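Local coordinates for replicase polyprotein 1a (Avian infectious bronchitis virus, PDB 3LD1) that includes the non-structural protein 2 of a gammacoronavirus, seen here as its nsp2a fragment, whose precise role in infection is not established, at residues A200-A204 with G228-A232; V216-L221 with F260-A265; P276-F282 with I321-L326. The protein carries 3 engineered substitutions. All coordinates share one frame; numbering follows the deposited sequence.

Contact 1: residues A200-A204 with G228-A232; sequences ALKMA and GTCLA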
loop_
_atom_site.group_PDB
_atom_site.type_symbol
_atom_site.label_atom_id
_atom_site.label_comp_id
_atom_site.label_asym_id
_atom_site.label_seq_id
_atom_site.Cartn_x
_atom_site.Cartn_y
_atom_site.Cartn_z
ATOM N N ALA A 200 -3.067 13.001 1.916
ATOM C CA ALA A 200 -2.517 11.818 2.557
ATOM C C ALA A 200 -2.804 10.596 1.659
ATOM O O ALA A 200 -2.010 9.658 1.520
ATOM C CB ALA A 200 -3.167 11.673 3.898
ATOM N N LEU A 201 -3.926 10.670 0.992
ATOM C CA LEU A 201 -4.367 9.584 0.207
ATOM C C LEU A 201 -3.613 9.464 -1.089
ATOM O O LEU A 201 -3.367 8.370 -1.584
ATOM C CB LEU A 201 -5.829 9.805 -0.079
ATOM C CG LEU A 201 -6.598 8.648 -0.580
ATOM C CD1 LEU A 201 -6.453 7.558 0.489
ATOM C CD2 LEU A 201 -7.961 9.193 -0.645
ATOM N N LYS A 202 -3.236 10.582 -1.672
ATOM C CA LYS A 202 -2.294 10.477 -2.806
ATOM C C LYS A 202 -1.011 9.781 -2.334
ATOM O O LYS A 202 -0.546 8.819 -2.946
ATOM C CB LYS A 202 -1.929 11.866 -3.376
ATOM C CG LYS A 202 -3.084 12.727 -3.975
ATOM C CD LYS A 202 -2.560 14.177 -4.236
ATOM C CE LYS A 202 -3.576 14.955 -5.100
ATOM N NZ LYS A 202 -3.388 16.431 -4.889
ATOM N N MET A 203 -0.447 10.251 -1.225
ATOM C CA MET A 203 0.789 9.688 -0.719
ATOM C C MET A 203 0.605 8.179 -0.553
ATOM O O MET A 203 1.422 7.386 -1.007
ATOM C CB MET A 203 1.225 10.378 0.554
ATOM C CG MET A 203 2.576 9.819 1.052
ATOM S SD MET A 203 2.359 8.174 1.856
ATOM C CE MET A 203 2.663 8.596 3.569
ATOM N N ALA A 204 -0.519 7.785 0.024
ATOM C CA ALA A 204 -0.769 6.391 0.274
ATOM C C ALA A 204 -0.983 5.621 -1.006
ATOM O O ALA A 204 -0.534 4.453 -1.102
ATOM C CB ALA A 204 -1.958 6.223 1.217
ATOM N N GLY A 228 2.927 3.011 6.698
ATOM C CA GLY A 228 3.003 4.354 7.304
ATOM C C GLY A 228 2.148 5.336 6.507
ATOM O O GLY A 228 2.702 6.230 5.919
ATOM N N THR A 229 0.833 5.095 6.391
ATOM C CA THR A 229 -0.060 5.959 5.645
ATOM C C THR A 229 -1.387 6.044 6.336
ATOM O O THR A 229 -1.687 5.292 7.285
ATOM C CB THR A 229 -0.330 5.376 4.259
ATOM O OG1 THR A 229 -1.294 4.304 4.336
ATOM C CG2 THR A 229 1.007 4.892 3.620
ATOM N N CYS A 230 -2.226 6.926 5.850
ATOM C CA CYS A 230 -3.549 6.991 6.383
ATOM C C CYS A 230 -4.308 5.696 6.087
ATOM O O CYS A 230 -5.449 5.542 6.455
ATOM C CB CYS A 230 -4.280 8.185 5.795
ATOM S SG CYS A 230 -4.654 8.017 4.019
ATOM N N LEU A 231 -3.714 4.764 5.374
ATOM C CA LEU A 231 -4.410 3.526 5.179
ATOM C C LEU A 231 -4.011 2.521 6.264
ATOM O O LEU A 231 -4.512 1.394 6.244
ATOM C CB LEU A 231 -4.152 2.967 3.789
ATOM C CG LEU A 231 -4.722 3.775 2.614
ATOM C CD1 LEU A 231 -4.442 3.163 1.217
ATOM C CD2 LEU A 231 -6.220 3.942 2.779
ATOM N N ALA A 232 -3.208 2.934 7.242
ATOM C CA ALA A 232 -2.778 1.998 8.336
ATOM C C ALA A 232 -3.950 1.411 9.033
ATOM O O ALA A 232 -3.931 0.278 9.573
ATOM C CB ALA A 232 -1.921 2.690 9.414
HETATM O O HOH W 1 -1.016 9.145 4.202
#
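M203 and G228 meet where helix 194-207 is met by the type I turn T229-A232, which leads into helix 232-243 and packs on the first helix mostly through apolar side chains. Just before the turn, the methyl CE of M203 lies 3.3 Å from G228 O; the methionine chain leaves with CG anti to its backbone N (chi1 -177°) and then bends, which carries SD and CE over to G228 and T229. T229 comes next, against A204. Its CB is 3.6 Å from A204 CB, while its methyl CG2 meets the sulfur of M203, the two side chains crossing obliquely. The hydroxyl OG1 points back into its own chain, where it is hydrogen-bonded to F226 O; it also accepts from L231 N in a capping bond ahead of the helix, though the geometry of this second bond is doubtful. C230 then directs SG at the helix: the sulfur lies 3.9 Å from A200 CB, so it rests against A200, L201 and, more loosely, A204. L231 closes the row with its isobutyl group, whose CD1 lies 3.9 Å from A204 CB and whose CD2 faces L201 CD1. The buried methyl of A204 is thus met by both T229 and L231. The inner side is completed by helix 174-185, with F181 against L231 and L185 against L201. The two backbones have no direct hydrogen bond; instead a water donates to A200 O at 2.9 Å and accepts from C230 N at 3.0 Å.

Contact 2: residues V216-L221 with F260-A265; sequences VMERTL and FFREAA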
loop_
_atom_site.group_PDB
_atom_site.type_symbol
_atom_site.label_atom_id
_atom_site.label_comp_id
_atom_site.label_asym_id
_atom_site.label_seq_id
_atom_site.Cartn_x
_atom_site.Cartn_y
_atom_site.Cartn_z
ATOM N N VAL A 216 3.527 -11.596 7.926
ATOM C CA VAL A 216 2.965 -11.742 9.266
ATOM C C VAL A 216 3.845 -11.148 10.311
ATOM O O VAL A 216 5.017 -11.488 10.384
ATOM C CB VAL A 216 2.727 -13.155 9.624
ATOM C CG1 VAL A 216 2.249 -13.223 11.071
ATOM C CG2 VAL A 216 1.703 -13.769 8.674
ATOM N N MET A 217 3.279 -10.266 11.106
ATOM C CA MET A 217 3.952 -9.703 12.199
ATOM C C MET A 217 3.085 -9.709 13.468
ATOM O O MET A 217 1.904 -9.253 13.479
ATOM C CB MET A 217 4.275 -8.268 11.874
ATOM C CG MET A 217 5.103 -8.059 10.602
ATOM S SD MET A 217 5.435 -6.290 10.146
ATOM C CE MET A 217 6.834 -5.780 11.187
ATOM N N GLU A 218 3.689 -10.189 14.551
ATOM C CA GLU A 218 3.041 -10.217 15.842
ATOM C C GLU A 218 1.689 -10.931 15.747
ATOM O O GLU A 218 0.677 -10.502 16.353
ATOM C CB GLU A 218 2.958 -8.802 16.423
ATOM C CG GLU A 218 4.338 -8.252 16.855
ATOM C CD GLU A 218 5.091 -9.254 17.747
ATOM O OE1 GLU A 218 4.477 -9.686 18.755
ATOM O OE2 GLU A 218 6.260 -9.662 17.427
ATOM N N ARG A 219 1.705 -12.023 14.971
ATOM C CA ARG A 219 0.539 -12.870 14.717
ATOM C C ARG A 219 -0.616 -12.163 14.051
ATOM O O ARG A 219 -1.768 -12.589 14.217
ATOM C CB ARG A 219 0.005 -13.526 15.971
ATOM C CG ARG A 219 1.032 -14.253 16.799
ATOM C CD ARG A 219 0.567 -14.419 18.276
ATOM N NE ARG A 219 1.649 -15.056 19.005
ATOM C CZ ARG A 219 2.575 -14.444 19.771
ATOM N NH1 ARG A 219 2.555 -13.099 20.010
ATOM N NH2 ARG A 219 3.548 -15.214 20.325
ATOM N N THR A 220 -0.343 -11.117 13.281
ATOM C CA THR A 220 -1.348 -10.570 12.376
ATOM C C THR A 220 -0.777 -10.587 11.004
ATOM O O THR A 220 0.461 -10.466 10.834
ATOM C CB THR A 220 -1.650 -9.049 12.600
ATOM O OG1 THR A 220 -1.280 -8.622 13.907
ATOM C CG2 THR A 220 -3.042 -8.783 12.388
ATOM N N LEU A 221 -1.691 -10.688 10.029
ATOM C CA LEU A 221 -1.414 -10.298 8.674
ATOM C C LEU A 221 -1.234 -8.771 8.709
ATOM O O LEU A 221 -1.862 -8.102 9.500
ATOM C CB LEU A 221 -2.610 -10.664 7.818
ATOM C CG LEU A 221 -2.787 -12.158 7.461
ATOM C CD1 LEU A 221 -4.162 -12.500 6.871
ATOM C CD2 LEU A 221 -1.738 -12.574 6.465
ATOM N N PHE A 260 -1.066 -18.831 13.010
ATOM C CA PHE A 260 -0.420 -17.589 12.796
ATOM C C PHE A 260 0.525 -17.335 13.939
ATOM O O PHE A 260 0.093 -16.942 15.031
ATOM C CB PHE A 260 -1.486 -16.490 12.746
ATOM C CG PHE A 260 -2.293 -16.513 11.491
ATOM C CD1 PHE A 260 -3.420 -17.291 11.387
ATOM C CD2 PHE A 260 -1.912 -15.756 10.391
ATOM C CE1 PHE A 260 -4.150 -17.334 10.185
ATOM C CE2 PHE A 260 -2.619 -15.802 9.174
ATOM C CZ PHE A 260 -3.737 -16.578 9.065
ATOM N N PHE A 261 1.808 -17.572 13.650
ATOM C CA PHE A 261 2.875 -17.548 14.595
ATOM C C PHE A 261 3.486 -16.166 14.570
ATOM O O PHE A 261 2.965 -15.279 13.907
ATOM C CB PHE A 261 3.846 -18.608 14.160
ATOM C CG PHE A 261 3.474 -19.994 14.643
ATOM C CD1 PHE A 261 3.012 -20.949 13.768
ATOM C CD2 PHE A 261 3.544 -20.319 16.017
ATOM C CE1 PHE A 261 2.627 -22.218 14.231
ATOM C CE2 PHE A 261 3.170 -21.558 16.462
ATOM C CZ PHE A 261 2.689 -22.507 15.556
ATOM N N ARG A 262 4.581 -15.932 15.294
ATOM C CA ARG A 262 5.077 -14.518 15.432
ATOM C C ARG A 262 5.137 -13.833 14.089
ATOM O O ARG A 262 4.662 -12.751 13.928
ATOM C CB ARG A 262 6.463 -14.425 16.118
ATOM C CG ARG A 262 6.478 -13.808 17.526
ATOM C CD ARG A 262 6.707 -14.844 18.600
ATOM N NE ARG A 262 8.041 -14.859 19.262
ATOM C CZ ARG A 262 9.137 -15.489 18.811
ATOM N NH1 ARG A 262 9.140 -16.131 17.615
ATOM N NH2 ARG A 262 10.264 -15.457 19.545
ATOM N N GLU A 263 5.681 -14.541 13.119
ATOM C CA GLU A 263 6.192 -13.971 11.896
ATOM C C GLU A 263 5.868 -14.777 10.709
ATOM O O GLU A 263 6.463 -14.539 9.712
ATOM C CB GLU A 263 7.716 -13.920 11.968
ATOM C CG GLU A 263 8.247 -12.775 12.790
ATOM C CD GLU A 263 9.701 -13.036 13.209
ATOM O OE1 GLU A 263 10.513 -12.046 13.194
ATOM O OE2 GLU A 263 10.015 -14.248 13.536
ATOM N N ALA A 264 4.942 -15.731 10.792
ATOM C CA ALA A 264 4.589 -16.563 9.639
ATOM C C ALA A 264 3.221 -17.202 9.795
ATOM O O ALA A 264 2.755 -17.431 10.934
ATOM C CB ALA A 264 5.628 -17.675 9.417
ATOM N N ALA A 265 2.598 -17.515 8.651
ATOM C CA ALA A 265 1.365 -18.237 8.639
ATOM C C ALA A 265 1.590 -19.579 8.027
ATOM O O ALA A 265 2.232 -19.664 6.953
ATOM C CB ALA A 265 0.355 -17.541 7.827
HETATM O O HOH W 2 6.639 -12.774 7.004
#
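V216 packs its isopropyl group against the loop 260-265 at the heart of a contact between the type I' turn M217-T220 of a beta hairpin, formed by strands 214-217 and 220-223, and the loop connecting strands 258-260 and 265-269. The two methyls of V216 divide the work. CG1, anti to the backbone N (chi1 175°), turns to the loop backbone and lies 3.6 Å from F261 O, whereas CG2 reaches A265 CB at 4.1 Å and approaches the edge of the F260 ring near its plane. From the other strand of the hairpin L221 brings CG to within 4.0 Å of F260 CE2. F242 of helix 232-243 makes an edge-to-face pair with the same phenyl ring, so hairpin and helix both pack on F260.

Farther out, backbone atoms take over. E263 CA makes a short CA-H...O contact with V216 O, and R219 N donates an almost straight hydrogen bond to R262 O (3.2 Å, 170° at the hydrogen), approaching from above the carbonyl plane. A water also links the two segments, donating to E263 O and more weakly accepting from V216 N.

At the polar edge the extended chain of R219 runs past the loop carbonyls, with CG 3.4 Å from F260 O, and its NE is hydrogen-bonded to G251 O. R262 lies alongside, pointing the same way. Its backbone N is bonded to D349; its NH1 gives a weak hydrogen bond to H348 O, and NH2 forms a long, weak ion pair with E310. The two guanidinium planes stand 49° apart, and R262 CD lies 3.6 Å from R219 NH2.

Contact 3: residues P276-F282 with I321-L326; sequences PRGTKGF and ILGGHL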
loop_
_atom_site.group_PDB
_atom_site.type_symbol
_atom_site.label_atom_id
_atom_site.label_comp_id
_atom_site.label_asym_id
_atom_site.label_seq_id
_atom_site.Cartn_x
_atom_site.Cartn_y
_atom_site.Cartn_z
ATOM N N PRO A 276 3.138 -41.178 12.381
ATOM C CA PRO A 276 1.878 -41.830 12.851
ATOM C C PRO A 276 0.505 -41.108 12.522
ATOM O O PRO A 276 0.404 -39.844 12.458
ATOM C CB PRO A 276 2.084 -41.963 14.374
ATOM C CG PRO A 276 3.617 -41.950 14.495
ATOM C CD PRO A 276 4.123 -40.984 13.450
ATOM N N ARG A 277 -0.532 -41.941 12.316
ATOM C CA ARG A 277 -1.889 -41.457 12.144
ATOM C C ARG A 277 -2.141 -40.444 13.214
ATOM O O ARG A 277 -1.820 -40.686 14.430
ATOM C CB ARG A 277 -2.914 -42.604 12.314
ATOM C CG ARG A 277 -3.459 -43.163 10.950
ATOM C CD ARG A 277 -3.782 -41.989 9.974
ATOM N NE ARG A 277 -5.200 -41.732 9.824
ATOM C CZ ARG A 277 -5.734 -41.198 8.737
ATOM N NH1 ARG A 277 -4.948 -40.858 7.729
ATOM N NH2 ARG A 277 -7.047 -41.022 8.660
ATOM N N GLY A 278 -2.695 -39.313 12.761
ATOM C CA GLY A 278 -3.207 -38.292 13.661
ATOM C C GLY A 278 -2.158 -37.282 14.001
ATOM O O GLY A 278 -2.441 -36.358 14.740
ATOM N N THR A 279 -0.940 -37.456 13.471
ATOM C CA THR A 279 0.104 -36.443 13.606
ATOM C C THR A 279 -0.228 -35.226 12.760
ATOM O O THR A 279 -0.516 -35.360 11.591
ATOM C CB THR A 279 1.478 -36.971 13.129
ATOM O OG1 THR A 279 1.789 -38.205 13.788
ATOM C CG2 THR A 279 2.574 -35.969 13.478
ATOM N N LYS A 280 -0.104 -34.028 13.309
ATOM C CA LYS A 280 -0.330 -32.830 12.543
ATOM C C LYS A 280 0.943 -32.114 12.200
ATOM O O LYS A 280 1.899 -32.178 12.967
ATOM C CB LYS A 280 -1.149 -31.847 13.381
ATOM C CG LYS A 280 -2.555 -32.265 13.617
ATOM C CD LYS A 280 -3.318 -31.275 14.549
ATOM C CE LYS A 280 -4.809 -31.596 14.535
ATOM N NZ LYS A 280 -5.577 -30.291 14.756
ATOM N N GLY A 281 0.918 -31.337 11.111
ATOM C CA GLY A 281 2.071 -30.522 10.793
ATOM C C GLY A 281 1.761 -29.164 10.200
ATOM O O GLY A 281 0.609 -28.759 10.062
ATOM N N PHE A 282 2.809 -28.447 9.842
ATOM C CA PHE A 282 2.617 -27.118 9.334
ATOM C C PHE A 282 3.212 -26.950 7.951
ATOM O O PHE A 282 4.227 -27.596 7.620
ATOM C CB PHE A 282 3.224 -26.118 10.283
ATOM C CG PHE A 282 2.887 -26.341 11.772
ATOM C CD1 PHE A 282 1.582 -26.126 12.272
ATOM C CD2 PHE A 282 3.899 -26.758 12.681
ATOM C CE1 PHE A 282 1.317 -26.259 13.624
ATOM C CE2 PHE A 282 3.635 -26.918 14.034
ATOM C CZ PHE A 282 2.346 -26.636 14.515
ATOM N N ILE A 321 7.650 -35.387 17.566
ATOM C CA ILE A 321 6.238 -35.085 17.566
ATOM C C ILE A 321 5.780 -34.628 18.938
ATOM O O ILE A 321 5.669 -35.433 19.815
ATOM C CB ILE A 321 5.416 -36.284 17.126
ATOM C CG1 ILE A 321 5.678 -36.505 15.632
ATOM C CG2 ILE A 321 3.954 -36.010 17.443
ATOM C CD1 ILE A 321 5.366 -37.862 15.195
ATOM N N LEU A 322 5.483 -33.345 19.082
ATOM C CA LEU A 322 5.095 -32.755 20.378
ATOM C C LEU A 322 3.675 -32.248 20.358
ATOM O O LEU A 322 3.201 -31.693 19.329
ATOM C CB LEU A 322 6.062 -31.641 20.751
ATOM C CG LEU A 322 7.561 -32.039 20.604
ATOM C CD1 LEU A 322 8.457 -30.810 20.779
ATOM C CD2 LEU A 322 7.955 -33.048 21.645
ATOM N N GLY A 323 2.945 -32.496 21.446
ATOM C CA GLY A 323 1.527 -32.149 21.466
ATOM C C GLY A 323 0.858 -32.525 20.146
ATOM O O GLY A 323 0.061 -31.791 19.632
ATOM N N GLY A 324 1.224 -33.646 19.560
ATOM C CA GLY A 324 0.554 -34.142 18.364
ATOM C C GLY A 324 0.951 -33.496 17.067
ATOM O O GLY A 324 0.347 -33.814 16.045
ATOM N N HIS A 325 1.944 -32.605 17.124
ATOM C CA HIS A 325 2.440 -31.833 15.974
ATOM C C HIS A 325 3.907 -32.124 15.707
ATOM O O HIS A 325 4.750 -32.113 16.662
ATOM C CB HIS A 325 2.446 -30.340 16.295
ATOM C CG HIS A 325 1.091 -29.744 16.409
ATOM N ND1 HIS A 325 0.348 -29.807 17.574
ATOM C CD2 HIS A 325 0.337 -29.065 15.510
ATOM C CE1 HIS A 325 -0.819 -29.211 17.381
ATOM N NE2 HIS A 325 -0.864 -28.789 16.127
ATOM N N LEU A 326 4.249 -32.224 14.427
ATOM C CA LEU A 326 5.618 -32.470 14.002
ATOM C C LEU A 326 6.392 -31.190 14.152
ATOM O O LEU A 326 6.121 -30.196 13.443
ATOM C CB LEU A 326 5.697 -32.904 12.565
ATOM C CG LEU A 326 6.609 -34.060 12.168
ATOM C CD1 LEU A 326 7.073 -33.884 10.720
ATOM C CD2 LEU A 326 7.807 -34.271 13.060
HETATM O O HOH W 3 -2.659 -34.547 16.479
HETATM O O HOH W 4 5.505 -29.805 10.855
#
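F282 and H325 are brought together by matching first torsions, each ring carbon CG anti to its own carbonyl carbon (chi1 -46° and -70°), in a contact where the approach to strand 281-285 bridges the type I' turn L322-H325 of a beta hairpin. The ring planes are 13° apart, but the centroids of F282 and H325 are offset to 5.2 Å, leaving little of one ring over the other; F282 CZ comes 3.3 Å from H325 CD2. K280 runs side by side with the histidine, its aliphatic chain against the imidazole. F249 stacks on H325, while H325 ND1 donates to G323 O within the turn.

The backbones are joined by a single parallel bridge of K280 with H325. K280 N donates to G324 O at 2.8 Å, and L326 N returns a bond to K280 O, again 2.8 Å.

Toward the type II turn P276-T279 the contact becomes apolar: I321 CD1 touches both P276 CD and T279 CG2. The hydroxyl and amide of T279 both reach P276 O, from the same face of its plane. Waters extend the bridge at both ends, one donating to G278 O and G324 O, the other accepting from F282 N and donating to L326 O at 2.7 Å.

Overall arrangement
The three contacts are spread along an elongated chain. The centre of contact 1 lies about 8 Å from the centre of the chain, in the helical part, that of contact 2 about 18 Å and that of contact 3 about 37 Å, in the beta-rich C-terminal part. Contacts 1 and 2 alternate along the sequence, strand 214-217 coming next after helix 194-207; their centres are about 23 Å apart and they do not touch. Both close before contact 3 opens. Contacts 2 and 3 share the antiparallel sheet containing strands 258-260, 265-269 and 281-285, and F261 CZ packs 4.3 Å from F282 CZ, consistent with this sheet linking the helical part to the six-stranded sheet, whose hairpin 316-332 joins contact 3.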